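Local structure of aspartate aminotransferase (1O4S) at residues Val106-Lys111 with Ser277-Val282; Gly243-Lys246 with Met250-Trp253; Val310-Lys315 with Glu377-Ile382; Glu342-Glu347 with Glu383-Ser388. The protein catalyses the pyridoxal-phosphate-dependent transfer of an amino group from L-aspartate to 2-oxoglutarate, giving oxaloacetate and L-glutamate, and works as a homodimer. One frame throughout, in Å; residues are numbered along the deposited sequence.

Contact 1: Val106-Lys111 with Ser277-Val282. With PLP (pyridoxal-5'-phosphate), chain M.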
# COMPACT_ATOMS: atom_id res chain seq x y z
N VAL B 106 2.95 8.22 -7.95
CA VAL B 106 2.44 6.96 -8.43
C VAL B 106 2.18 6.11 -7.19
O VAL B 106 3.01 6.02 -6.30
CB VAL B 106 3.47 6.30 -9.37
CG1 VAL B 106 3.05 4.86 -9.73
CG2 VAL B 106 3.66 7.18 -10.62
N THR B 107 0.99 5.49 -7.16
CA THR B 107 0.45 4.80 -6.02
C THR B 107 -0.16 3.45 -6.39
O THR B 107 -0.38 3.14 -7.56
CB THR B 107 -0.70 5.67 -5.42
OG1 THR B 107 -1.74 5.85 -6.41
CG2 THR B 107 -0.23 7.13 -5.06
N ASN B 108 -0.43 2.64 -5.39
CA ASN B 108 -1.05 1.34 -5.58
C ASN B 108 -2.55 1.50 -5.81
O ASN B 108 -3.35 1.45 -4.87
CB ASN B 108 -0.81 0.45 -4.35
CG ASN B 108 0.62 -0.04 -4.23
OD1 ASN B 108 1.03 -0.87 -5.01
ND2 ASN B 108 1.37 0.45 -3.23
N GLY B 109 -2.90 1.60 -7.07
CA GLY B 109 -4.22 2.01 -7.51
C GLY B 109 -4.52 3.46 -7.16
O GLY B 109 -3.80 4.14 -6.39
N ALA B 110 -5.60 3.95 -7.75
CA ALA B 110 -6.25 5.17 -7.27
C ALA B 110 -6.66 5.07 -5.79
O ALA B 110 -6.76 6.07 -5.11
CB ALA B 110 -7.50 5.48 -8.15
N LYS B 111 -6.91 3.87 -5.29
CA LYS B 111 -7.31 3.72 -3.91
C LYS B 111 -6.25 4.28 -2.93
O LYS B 111 -6.60 4.99 -2.00
CB LYS B 111 -7.66 2.29 -3.58
CG LYS B 111 -8.36 2.17 -2.25
CD LYS B 111 -8.70 0.72 -1.89
CE LYS B 111 -10.15 0.44 -2.11
NZ LYS B 111 -10.66 -0.78 -1.39
N SER B 277 6.25 2.20 0.47
CA SER B 277 7.31 2.59 -0.43
C SER B 277 6.81 2.58 -1.89
O SER B 277 5.59 2.64 -2.16
CB SER B 277 8.52 1.69 -0.27
OG SER B 277 9.64 2.44 -0.65
N CYS B 278 7.74 2.50 -2.82
CA CYS B 278 7.45 2.40 -4.23
C CYS B 278 6.52 1.23 -4.54
O CYS B 278 6.47 0.23 -3.84
CB CYS B 278 8.77 2.23 -5.02
SG CYS B 278 9.79 0.83 -4.51
N ILE B 279 5.78 1.36 -5.63
CA ILE B 279 4.92 0.26 -6.10
C ILE B 279 5.75 -0.72 -6.92
O ILE B 279 6.84 -0.43 -7.38
CB ILE B 279 3.67 0.76 -6.87
CG1 ILE B 279 3.97 1.17 -8.32
CG2 ILE B 279 3.01 1.92 -6.13
CD1 ILE B 279 2.71 1.34 -9.21
N ASN B 280 5.18 -1.89 -7.09
CA ASN B 280 5.76 -2.94 -7.87
C ASN B 280 6.41 -2.43 -9.17
O ASN B 280 5.75 -1.77 -10.00
CB ASN B 280 4.65 -3.95 -8.18
CG ASN B 280 5.14 -5.15 -8.96
OD1 ASN B 280 5.40 -5.06 -10.16
ND2 ASN B 280 5.20 -6.29 -8.29
N THR B 281 7.68 -2.75 -9.36
CA THR B 281 8.42 -2.19 -10.49
C THR B 281 7.91 -2.68 -11.83
O THR B 281 7.89 -1.92 -12.80
CB THR B 281 9.92 -2.50 -10.36
OG1 THR B 281 10.35 -2.20 -9.03
CG2 THR B 281 10.75 -1.62 -11.29
N VAL B 282 7.56 -3.97 -11.90
CA VAL B 282 6.96 -4.49 -13.12
C VAL B 282 5.74 -3.65 -13.51
O VAL B 282 5.59 -3.26 -14.66
CB VAL B 282 6.61 -6.01 -13.04
CG1 VAL B 282 6.22 -6.53 -14.41
CG2 VAL B 282 7.77 -6.81 -12.47
N1 PLP M . -12.78 5.12 -7.24
C2 PLP M . -13.90 4.44 -7.66
C2A PLP M . -15.21 5.13 -7.42
C3 PLP M . -13.81 3.16 -8.23
O3 PLP M . -14.82 2.57 -8.60
C4 PLP M . -12.55 2.58 -8.44
C4A PLP M . -12.44 1.18 -9.10
C5 PLP M . -11.42 3.33 -8.02
C6 PLP M . -11.56 4.58 -7.43
C5A PLP M . -9.97 2.91 -8.15
O4P PLP M . -9.49 1.61 -7.88
P PLP M . -7.96 1.20 -8.11
O1P PLP M . -8.13 -0.19 -8.62
O2P PLP M . -7.33 2.13 -9.06
O3P PLP M . -7.48 1.25 -6.72
O HOH W 1 5.47 4.52 -6.24
O HOH W 2 3.25 -2.47 -5.09
O HOH W 3 4.02 -0.82 -2.84
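N108 ND2 donates twice: to Q112 OE1 and, at 3.0 Å, to a water that lies 2.8 Å from C278 O. A second water lies 2.7 Å from N108 OD1 and accepts from N280 N. The amide's rotation is thus well defined. A third water joins V106 O to I279 N.

Between these bridges sits I279. Its CG2 meets the backbone where T107 passes into N108, 3.5 Å from T107 C, and the same methyl touches N108 OD1. CG1 takes the crowded position between backbone N and carbonyl carbon (chi1 79°); with CD1 anti beyond it (chi2 166°), this brings CD1 to 3.6 Å from V106 CG1. The V106 and I279 side chains cross at about a right angle. A leucine in place of N108 would probably lose both water bridges and leave Q112 OE1 without this donor.

This is the turn from strand 104-107 into helix 109-121 in the large domain of a fold-type I aminotransferase, and the start of that helix holds the cofactor phosphate. A110 N donates to PLP O2P at 2.8 Å and K111 N to PLP O3P at 3.0 Å. G109 has positive phi, and a side chain there would run into O3P. On the far side, N280 N-caps helix 281-290 through A283 N, while its ND2 bonds W253 O of the second subunit.

Contact 2: Gly243-Lys246 with Met250-Trp253. With PLP (pyridoxal-5'-phosphate), chain M.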
# COMPACT_ATOMS: atom_id res chain seq x y z
N GLY B 243 -5.88 6.59 -12.70
CA GLY B 243 -5.01 5.43 -12.80
C GLY B 243 -5.41 4.55 -13.96
O GLY B 243 -6.19 4.96 -14.82
N PHE B 244 -4.90 3.32 -13.96
CA PHE B 244 -4.98 2.44 -15.13
C PHE B 244 -6.00 1.35 -14.99
O PHE B 244 -6.27 0.60 -15.94
CB PHE B 244 -3.59 1.85 -15.41
CG PHE B 244 -2.60 2.88 -15.77
CD1 PHE B 244 -1.96 3.62 -14.77
CD2 PHE B 244 -2.37 3.20 -17.11
CE1 PHE B 244 -1.06 4.62 -15.08
CE2 PHE B 244 -1.48 4.22 -17.45
CZ PHE B 244 -0.82 4.93 -16.44
N SER B 245 -6.57 1.25 -13.80
CA SER B 245 -7.41 0.11 -13.45
C SER B 245 -8.60 -0.01 -14.39
O SER B 245 -8.88 -1.08 -14.89
CB SER B 245 -7.90 0.24 -12.02
OG SER B 245 -6.93 -0.21 -11.10
N LYS B 246 -9.32 1.08 -14.59
CA LYS B 246 -10.56 1.03 -15.35
C LYS B 246 -10.32 1.29 -16.81
O LYS B 246 -10.81 0.57 -17.66
CB LYS B 246 -11.62 2.00 -14.74
CG LYS B 246 -11.82 1.84 -13.17
CD LYS B 246 -12.16 0.41 -12.76
CE LYS B 246 -12.18 0.13 -11.23
NZ LYS B 246 -12.36 1.34 -10.44
N MET B 250 -6.65 -2.88 -15.94
CA MET B 250 -5.43 -3.30 -15.27
C MET B 250 -5.60 -3.31 -13.76
O MET B 250 -4.68 -3.01 -13.05
CB MET B 250 -4.28 -2.38 -15.68
CG MET B 250 -3.81 -2.65 -17.10
SD MET B 250 -2.57 -1.46 -17.66
CE MET B 250 -1.24 -1.70 -16.46
N THR B 251 -6.81 -3.66 -13.29
CA THR B 251 -7.15 -3.57 -11.86
C THR B 251 -6.18 -4.33 -10.96
O THR B 251 -5.81 -3.80 -9.91
CB THR B 251 -8.58 -4.10 -11.57
OG1 THR B 251 -8.74 -5.33 -12.25
CG2 THR B 251 -9.67 -3.16 -12.05
N GLY B 252 -5.78 -5.54 -11.33
CA GLY B 252 -4.88 -6.34 -10.52
C GLY B 252 -3.42 -5.85 -10.48
O GLY B 252 -2.67 -6.30 -9.66
N TRP B 253 -3.05 -4.93 -11.36
CA TRP B 253 -1.71 -4.32 -11.39
C TRP B 253 -1.46 -3.33 -10.25
O TRP B 253 -0.34 -3.24 -9.78
CB TRP B 253 -1.41 -3.63 -12.72
CG TRP B 253 -1.24 -4.57 -13.84
CD1 TRP B 253 -2.20 -5.02 -14.71
CD2 TRP B 253 -0.02 -5.15 -14.26
NE1 TRP B 253 -1.63 -5.84 -15.65
CE2 TRP B 253 -0.30 -5.97 -15.37
CE3 TRP B 253 1.30 -5.08 -13.79
CZ2 TRP B 253 0.68 -6.70 -16.01
CZ3 TRP B 253 2.27 -5.82 -14.42
CH2 TRP B 253 1.95 -6.61 -15.52
N1 PLP M . -12.78 5.12 -7.24
C2 PLP M . -13.90 4.44 -7.66
C2A PLP M . -15.21 5.13 -7.42
C3 PLP M . -13.81 3.16 -8.23
O3 PLP M . -14.82 2.57 -8.60
C4 PLP M . -12.55 2.58 -8.44
C4A PLP M . -12.44 1.18 -9.10
C5 PLP M . -11.42 3.33 -8.02
C6 PLP M . -11.56 4.58 -7.43
C5A PLP M . -9.97 2.91 -8.15
O4P PLP M . -9.49 1.61 -7.88
P PLP M . -7.96 1.20 -8.11
O1P PLP M . -8.13 -0.19 -8.62
O2P PLP M . -7.33 2.13 -9.06
O3P PLP M . -7.48 1.25 -6.72
O HOH W 4 -4.32 -0.67 -11.52
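S245 and T251 bring the two segments together most closely, with their CA atoms 4.0 Å apart. M250 N donates to S245 O at 3.1 Å. The bond is bent, with an angle of 136° at the hydrogen, and the donor lies above the carbonyl plane. A water gives a second link: it donates to S245 OG and to M250 O. S245 OG in turn donates to PLP O1P at 2.8 Å. Its hydroxyl is therefore shared between the cofactor phosphate and the bridge to 250-253.

Van der Waals contacts accompany these bonds. T251 CG2 lies 3.8 Å from S245 CB and also touches S245 O. This methyl stands anti to the carbonyl carbon of T251, beside the backbone N, and T251 OG1 bonds E50 OE1. M250 SD comes within 4.1 Å of F244 CB, and M250 CB rests near F244 O. The M250 chain bends at its last torsion (chi3 60°), and its CE lies over one face of the W253 ring, toward the rim.

The covalent link is at K246, whose NZ is 1.4 Å from PLP C4A. This is the cofactor-binding lysine of the aminotransferase family, and the model joins it to PLP at the aldehyde carbon.

Both segments belong to the connection between strands 238-243 and 256-259 of the large-domain sheet. F244 and M250 pack on helix 281-290, and M250 and W253 reach helix 57-68.

Contact 3: Val310-Lys315 with Glu377-Ile382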
# COMPACT_ATOMS: atom_id res chain seq x y z
N VAL B 310 -29.88 0.02 -20.88
CA VAL B 310 -30.72 1.20 -20.73
C VAL B 310 -32.04 0.95 -21.46
O VAL B 310 -33.09 1.00 -20.84
CB VAL B 310 -30.00 2.50 -21.20
CG1 VAL B 310 -30.98 3.64 -21.44
CG2 VAL B 310 -28.96 2.92 -20.16
N GLU B 311 -31.98 0.63 -22.75
CA GLU B 311 -33.20 0.35 -23.51
C GLU B 311 -34.03 -0.72 -22.82
O GLU B 311 -35.23 -0.58 -22.65
CB GLU B 311 -32.93 -0.06 -24.96
CG GLU B 311 -34.22 -0.55 -25.66
CD GLU B 311 -34.19 -0.52 -27.20
OE1 GLU B 311 -35.27 -0.79 -27.81
OE2 GLU B 311 -33.11 -0.25 -27.79
N ARG B 312 -33.39 -1.80 -22.43
CA ARG B 312 -34.09 -2.93 -21.85
C ARG B 312 -34.85 -2.58 -20.56
O ARG B 312 -36.02 -2.96 -20.39
CB ARG B 312 -33.10 -4.05 -21.59
CG ARG B 312 -33.72 -5.36 -21.34
CD ARG B 312 -34.44 -5.94 -22.54
NE ARG B 312 -34.03 -7.33 -22.61
CZ ARG B 312 -34.51 -8.32 -21.87
NH1 ARG B 312 -35.51 -8.14 -21.01
NH2 ARG B 312 -34.00 -9.53 -22.02
N LEU B 313 -34.20 -1.83 -19.68
CA LEU B 313 -34.75 -1.52 -18.37
C LEU B 313 -35.90 -0.52 -18.46
O LEU B 313 -36.87 -0.66 -17.73
CB LEU B 313 -33.68 -1.00 -17.41
CG LEU B 313 -32.79 -2.10 -16.83
CD1 LEU B 313 -31.61 -1.50 -16.07
CD2 LEU B 313 -33.58 -3.06 -15.94
N LYS B 314 -35.74 0.49 -19.31
CA LYS B 314 -36.81 1.42 -19.69
C LYS B 314 -38.11 0.67 -20.06
O LYS B 314 -39.18 0.93 -19.50
CB LYS B 314 -36.39 2.28 -20.90
CG LYS B 314 -35.53 3.51 -20.60
CD LYS B 314 -35.63 4.60 -21.72
CE LYS B 314 -36.96 5.42 -21.66
NZ LYS B 314 -37.07 6.55 -22.66
N LYS B 315 -37.95 -0.25 -21.01
CA LYS B 315 -39.00 -1.15 -21.50
C LYS B 315 -39.72 -1.94 -20.38
O LYS B 315 -40.94 -2.10 -20.43
CB LYS B 315 -38.36 -2.09 -22.54
CG LYS B 315 -39.21 -3.24 -23.09
CD LYS B 315 -38.48 -3.84 -24.33
CE LYS B 315 -38.72 -5.36 -24.54
NZ LYS B 315 -37.41 -6.08 -24.80
N GLU B 377 -29.71 -12.47 -20.71
CA GLU B 377 -30.27 -13.52 -19.87
C GLU B 377 -30.58 -12.97 -18.49
O GLU B 377 -31.61 -13.29 -17.94
CB GLU B 377 -29.31 -14.72 -19.74
CG GLU B 377 -30.00 -16.07 -19.91
CD GLU B 377 -30.38 -16.76 -18.62
OE1 GLU B 377 -29.42 -17.08 -17.88
OE2 GLU B 377 -31.62 -17.03 -18.38
N ALA B 378 -29.69 -12.14 -17.93
CA ALA B 378 -29.92 -11.59 -16.58
C ALA B 378 -31.13 -10.68 -16.59
O ALA B 378 -31.95 -10.75 -15.69
CB ALA B 378 -28.69 -10.84 -16.06
N LEU B 379 -31.24 -9.84 -17.62
CA LEU B 379 -32.32 -8.86 -17.73
C LEU B 379 -33.67 -9.53 -17.95
O LEU B 379 -34.70 -9.01 -17.49
CB LEU B 379 -32.04 -7.84 -18.81
CG LEU B 379 -31.00 -6.81 -18.34
CD1 LEU B 379 -30.33 -6.07 -19.51
CD2 LEU B 379 -31.65 -5.83 -17.38
N ASP B 380 -33.62 -10.69 -18.62
CA ASP B 380 -34.75 -11.62 -18.72
C ASP B 380 -35.20 -12.07 -17.35
O ASP B 380 -36.39 -12.02 -17.03
CB ASP B 380 -34.32 -12.90 -19.48
CG ASP B 380 -34.55 -12.81 -20.97
OD1 ASP B 380 -34.10 -13.73 -21.70
OD2 ASP B 380 -35.18 -11.88 -21.51
N ARG B 381 -34.25 -12.56 -16.55
CA ARG B 381 -34.56 -13.12 -15.23
C ARG B 381 -35.08 -12.04 -14.30
O ARG B 381 -36.01 -12.27 -13.54
CB ARG B 381 -33.34 -13.76 -14.60
CG ARG B 381 -32.79 -14.98 -15.32
CD ARG B 381 -31.41 -15.30 -14.81
NE ARG B 381 -30.80 -16.48 -15.41
CZ ARG B 381 -29.77 -17.12 -14.88
NH1 ARG B 381 -29.25 -16.74 -13.71
NH2 ARG B 381 -29.26 -18.17 -15.51
N ILE B 382 -34.45 -10.87 -14.38
CA ILE B 382 -34.87 -9.71 -13.61
C ILE B 382 -36.30 -9.31 -13.95
O ILE B 382 -37.03 -8.96 -13.05
CB ILE B 382 -33.87 -8.54 -13.79
CG1 ILE B 382 -32.55 -8.86 -13.08
CG2 ILE B 382 -34.44 -7.20 -13.22
CD1 ILE B 382 -31.46 -7.86 -13.32
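The helical segments 310-315 and 377-382 run nearly parallel, with 12° between their axes and a closest approach of 11.0 Å, and R312 and L379 face each other at 7.4 Å between CA atoms. That spacing is bridged by side chains. R312 leaves with CG anti to the backbone N (chi1 -164°), then bends at chi2 and chi3, so its chain passes alongside L379 in the opposite direction. R312 CG lies 3.9 Å from L379 CB. The same CB sits over the centre of one face of the guanidinium, so an aliphatic carbon covers that face of the charged group.

At the edge of the guanidinium comes D380. R312 NH2 donates to D380 OD2 at 2.7 Å, a salt bridge with an angle of 146° at the hydrogen. The two planar groups are turned 53° apart, and NH2 meets OD2 from above the carboxylate plane. This is a one-oxygen grip and not a two-pronged pairing. R312 NH1 has its own partner in E383, one turn of helix farther on than L379. The arginine thus joins two acidic residues of helix 372-386, which would probably offset its charge in a largely buried position.

On the inner side L313 and L379 meet, their side chains crossing at about a right angle, with CD2 to CD2 at 3.7 Å. E377 and R381 form a separate salt bridge along their own helix.

The pair belongs to the small domain of the aminotransferase fold. L313 and V310 pack on strand 328-332, A378 and R381 on strand 44-45, and L379 also touches F308 and V309 of helix 296-315.

Contact 4: Glu342-Glu347 with Glu383-Ser388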
# COMPACT_ATOMS: atom_id res chain seq x y z
N GLU B 342 -31.00 -10.32 -2.13
CA GLU B 342 -30.92 -11.65 -1.53
C GLU B 342 -31.84 -12.61 -2.29
O GLU B 342 -31.46 -13.74 -2.59
CB GLU B 342 -31.32 -11.62 -0.03
CG GLU B 342 -30.20 -11.12 0.89
CD GLU B 342 -30.61 -11.02 2.37
OE1 GLU B 342 -31.81 -11.24 2.71
OE2 GLU B 342 -29.72 -10.73 3.21
N ARG B 343 -33.04 -12.14 -2.60
CA ARG B 343 -34.07 -12.94 -3.22
C ARG B 343 -33.80 -13.18 -4.69
O ARG B 343 -34.01 -14.27 -5.19
CB ARG B 343 -35.41 -12.24 -3.08
CG ARG B 343 -35.90 -12.16 -1.65
CD ARG B 343 -37.18 -11.35 -1.44
NE ARG B 343 -37.30 -10.98 -0.02
CZ ARG B 343 -38.06 -11.58 0.89
NH1 ARG B 343 -38.86 -12.61 0.57
NH2 ARG B 343 -38.05 -11.14 2.15
N LEU B 344 -33.34 -12.15 -5.38
CA LEU B 344 -33.01 -12.25 -6.79
C LEU B 344 -31.86 -13.22 -6.94
O LEU B 344 -31.85 -14.05 -7.85
CB LEU B 344 -32.65 -10.87 -7.36
CG LEU B 344 -32.28 -10.80 -8.84
CD1 LEU B 344 -33.49 -10.90 -9.72
CD2 LEU B 344 -31.56 -9.52 -9.12
N LEU B 345 -30.88 -13.14 -6.05
CA LEU B 345 -29.81 -14.11 -6.05
C LEU B 345 -30.30 -15.53 -5.81
O LEU B 345 -29.97 -16.43 -6.56
CB LEU B 345 -28.73 -13.76 -5.03
CG LEU B 345 -27.53 -14.71 -5.01
CD1 LEU B 345 -26.78 -14.76 -6.37
CD2 LEU B 345 -26.57 -14.31 -3.90
N GLU B 346 -31.10 -15.74 -4.76
CA GLU B 346 -31.49 -17.10 -4.39
C GLU B 346 -32.48 -17.69 -5.41
O GLU B 346 -32.42 -18.87 -5.69
CB GLU B 346 -31.98 -17.17 -2.93
CG GLU B 346 -33.46 -16.85 -2.70
CD GLU B 346 -33.86 -16.46 -1.24
OE1 GLU B 346 -35.07 -16.15 -1.02
OE2 GLU B 346 -32.99 -16.44 -0.31
N GLU B 347 -33.33 -16.87 -6.01
CA GLU B 347 -34.41 -17.36 -6.88
C GLU B 347 -34.00 -17.39 -8.37
O GLU B 347 -34.34 -18.31 -9.10
CB GLU B 347 -35.71 -16.54 -6.68
CG GLU B 347 -36.26 -16.56 -5.25
CD GLU B 347 -37.50 -15.67 -5.02
OE1 GLU B 347 -38.19 -15.32 -6.01
OE2 GLU B 347 -37.81 -15.34 -3.83
N GLU B 383 -36.68 -9.41 -15.23
CA GLU B 383 -38.01 -9.01 -15.72
C GLU B 383 -39.08 -9.97 -15.20
O GLU B 383 -40.17 -9.56 -14.76
CB GLU B 383 -38.02 -8.93 -17.26
CG GLU B 383 -39.32 -8.44 -17.89
CD GLU B 383 -39.26 -8.27 -19.42
OE1 GLU B 383 -38.20 -8.47 -20.04
OE2 GLU B 383 -40.30 -7.90 -20.02
N ASP B 384 -38.75 -11.26 -15.23
CA ASP B 384 -39.57 -12.30 -14.62
C ASP B 384 -39.76 -12.11 -13.11
O ASP B 384 -40.85 -12.36 -12.56
CB ASP B 384 -38.94 -13.67 -14.89
CG ASP B 384 -39.22 -14.18 -16.30
OD1 ASP B 384 -39.85 -13.45 -17.12
OD2 ASP B 384 -38.86 -15.32 -16.68
N PHE B 385 -38.70 -11.68 -12.44
CA PHE B 385 -38.69 -11.50 -11.00
C PHE B 385 -39.55 -10.28 -10.64
O PHE B 385 -40.32 -10.30 -9.66
CB PHE B 385 -37.24 -11.33 -10.55
CG PHE B 385 -37.08 -11.07 -9.09
CD1 PHE B 385 -37.09 -12.11 -8.18
CD2 PHE B 385 -36.89 -9.78 -8.62
CE1 PHE B 385 -36.91 -11.88 -6.83
CE2 PHE B 385 -36.72 -9.54 -7.28
CZ PHE B 385 -36.73 -10.60 -6.38
N LEU B 386 -39.46 -9.23 -11.46
CA LEU B 386 -40.24 -8.03 -11.24
C LEU B 386 -41.75 -8.28 -11.44
O LEU B 386 -42.56 -7.54 -10.87
CB LEU B 386 -39.76 -6.90 -12.16
CG LEU B 386 -38.38 -6.33 -11.86
CD1 LEU B 386 -38.17 -5.03 -12.63
CD2 LEU B 386 -38.16 -6.11 -10.36
N ASN B 387 -42.12 -9.29 -12.23
CA ASN B 387 -43.52 -9.62 -12.48
C ASN B 387 -43.87 -10.96 -11.82
O ASN B 387 -44.66 -11.72 -12.37
CB ASN B 387 -43.81 -9.69 -13.99
CG ASN B 387 -43.38 -8.43 -14.75
OD1 ASN B 387 -43.64 -7.30 -14.32
ND2 ASN B 387 -42.73 -8.63 -15.89
N SER B 388 -43.26 -11.23 -10.66
CA SER B 388 -43.42 -12.48 -9.88
C SER B 388 -43.81 -13.71 -10.70
O SER B 388 -43.02 -14.19 -11.53
CB SER B 388 -44.44 -12.27 -8.73
OG SER B 388 -43.91 -11.49 -7.66
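R343 is the first residue of 342-347 to meet the other helix, and it does so with its base. R343 CB lies 3.9 Å from F385 CZ, near the plane of the ring at its far edge. Beyond CB the arginine turns from the ring.

L344 makes the main contact. Its CG stands anti to the backbone N (chi1 -180°), and the branch carries CD1 over one face of the F385 ring. This is a CH-pi contact: CD1 is 4.0 Å from the ring centroid and 24° off the ring normal. The methyl is offset toward the rim, nearest F385 CG at 3.6 Å. The ring also comes close to the backbone at this point, with L344 N 3.9 Å from CZ.

One turn on, E347 reaches the ring from the side. Its extended chain brings OE1 to 3.8 Å from F385 CE1, near the ring plane. The carboxylate and ring planes are 61° apart, an arrangement in which the acid oxygen would probably be favoured by the slightly positive C-H rim.

F385 has its own CG trans to the backbone N, which brings the ring to L344, R343 and E347. An alanine here would be likely to open a gap between the helices and leave the L344 methyl without its aromatic face.

Helix 372-386 ends just after this point, so the contact ties the last helix of the chain to helix 337-348 at a partly exposed margin of the small domain. F385 also meets F340 edge-to-face. Beneath, L344 packs on strand 350-354, and L345 turns to helix 27-38.

In the fold
From the N terminus, strand 104-107 opens contact 1, which closes at 277-282 after most of the large-domain sheet has been built. Contact 2 is nested inside that loop and closes a much shorter one between strands 238-243 and 256-259. The two touch through V282 and W253, and both reach PLP and the second subunit. Contacts 3 and 4 follow in series, with centres about 29 to 41 Å from those of contacts 1 and 2. Their segments alternate, so the loops cross: helix 372-386 pairs first with helix 296-315 and then with helix 337-348. A salt bridge and the packing of I382 on L344 join them within the small domain.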